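Local coordinates for flagellar hook associated protein type 3 FlgL (Legionella pneumophila subsp. pneumophila, PDB 5YTI) that probably serves as a structural, flagellin-family component of the bacterial flagellum, as a hook-associated protein expected at the junction between hook and filament, at residues A72-E76 / A174-T178. Residues are numbered along the deposited sequence; the frame is centred on the assembly and turned at random.
Sequences ALRLE and AVNDT
One face of helix 49-96, carrying Ala72, Leu73 and Glu76, packs against the irregular connection 174-178, kinked at Val175 (phi/psi -106/12) and extended from Asn176 onward, that links strand 171-174 to helix 179-184. The helical turn is regular (Glu76 N to Ala72 O, 3.1 Å), and the CA atoms of Leu73 and Val175 lie 6.2 Å apart. Leu73, with chi1 off-rotamer at -101° and chi2 p, starts out sideways but brings CD1 to 3.3 Å from Val175 O and 4.2 Å from Val175 CB; Val175 is m. Ala72 CB lies 4.1 Å from the same Val175 O. This buried contact joins the connection to the long-helix bundle characteristic of flagellin-family proteins, where helix 316-374 supplies Leu349 beside Leu73. Glu76 points toward the loop and, with chi1 and chi2 both t, reaches across, its OE2 3.6 Å from Asn176 CA. Asp177 is m, its OD1 2.5 Å from Glu76 OE1, bringing two acidic side chains together. Asp177 OD2 forms a salt bridge with Arg348, which also hydrogen-bonds Ala174 O, while the CA-to-CB bond of Asn176 points away from the helix and its OD1 (chi1 p) accepts from Arg163 N.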
# COMPACT_ATOMS: atom_id res chain seq x y z
N ALA A 72 12.85 22.53 7.00
CA ALA A 72 11.52 22.06 6.60
C ALA A 72 11.36 20.58 6.95
O ALA A 72 10.29 20.15 7.34
CB ALA A 72 11.30 22.28 5.11
N LEU A 73 12.44 19.83 6.80
CA LEU A 73 12.42 18.40 7.05
C LEU A 73 12.35 18.04 8.53
O LEU A 73 11.65 17.12 8.91
CB LEU A 73 13.64 17.73 6.41
CG LEU A 73 13.45 17.01 5.07
CD1 LEU A 73 12.63 17.80 4.05
CD2 LEU A 73 14.82 16.68 4.50
N ARG A 74 13.09 18.75 9.36
CA ARG A 74 13.02 18.54 10.81
C ARG A 74 11.65 18.95 11.40
O ARG A 74 11.14 18.28 12.30
CB ARG A 74 14.18 19.24 11.52
CG ARG A 74 15.51 18.51 11.36
CD ARG A 74 16.61 19.07 12.27
NE ARG A 74 17.94 18.93 11.67
CZ ARG A 74 18.73 17.87 11.77
NH1 ARG A 74 19.92 17.85 11.15
NH2 ARG A 74 18.35 16.82 12.49
N LEU A 75 11.06 20.04 10.88
CA LEU A 75 9.70 20.42 11.24
C LEU A 75 8.73 19.28 10.89
O LEU A 75 7.86 18.90 11.69
CB LEU A 75 9.30 21.71 10.50
CG LEU A 75 8.42 22.73 11.23
CD1 LEU A 75 9.12 23.20 12.50
CD2 LEU A 75 8.12 23.92 10.33
N GLU A 76 8.91 18.71 9.69
CA GLU A 76 8.16 17.56 9.21
C GLU A 76 8.45 16.25 10.01
O GLU A 76 7.57 15.44 10.17
CB GLU A 76 8.44 17.34 7.71
CG GLU A 76 7.46 16.40 7.03
CD GLU A 76 8.00 15.74 5.76
OE1 GLU A 76 7.92 14.49 5.67
OE2 GLU A 76 8.47 16.45 4.85
N ALA A 174 14.71 15.97 -1.85
CA ALA A 174 13.29 16.32 -1.74
C ALA A 174 13.00 16.98 -0.39
O ALA A 174 13.40 16.45 0.63
CB ALA A 174 12.41 15.09 -1.92
N VAL A 175 12.30 18.11 -0.38
CA VAL A 175 12.11 18.84 0.86
C VAL A 175 10.72 18.71 1.42
O VAL A 175 10.35 19.45 2.33
CB VAL A 175 12.43 20.33 0.71
CG1 VAL A 175 13.82 20.52 0.15
CG2 VAL A 175 11.40 21.01 -0.17
N ASN A 176 9.94 17.80 0.87
CA ASN A 176 8.59 17.55 1.38
C ASN A 176 8.15 16.16 1.03
O ASN A 176 8.79 15.46 0.23
CB ASN A 176 7.58 18.55 0.80
CG ASN A 176 7.38 18.41 -0.70
OD1 ASN A 176 8.31 18.45 -1.48
ND2 ASN A 176 6.14 18.26 -1.09
N ASP A 177 7.05 15.75 1.64
CA ASP A 177 6.33 14.56 1.22
C ASP A 177 4.88 14.97 0.95
O ASP A 177 4.48 16.10 1.24
CB ASP A 177 6.39 13.48 2.28
CG ASP A 177 7.81 12.98 2.53
OD1 ASP A 177 8.51 13.61 3.36
OD2 ASP A 177 8.20 11.94 1.95
N THR A 178 4.09 14.06 0.37
CA THR A 178 2.72 14.41 0.01
C THR A 178 1.69 13.47 0.61
O THR A 178 1.94 12.28 0.80
CB THR A 178 2.54 14.53 -1.53
OG1 THR A 178 2.67 13.26 -2.17
CG2 THR A 178 3.57 15.50 -2.07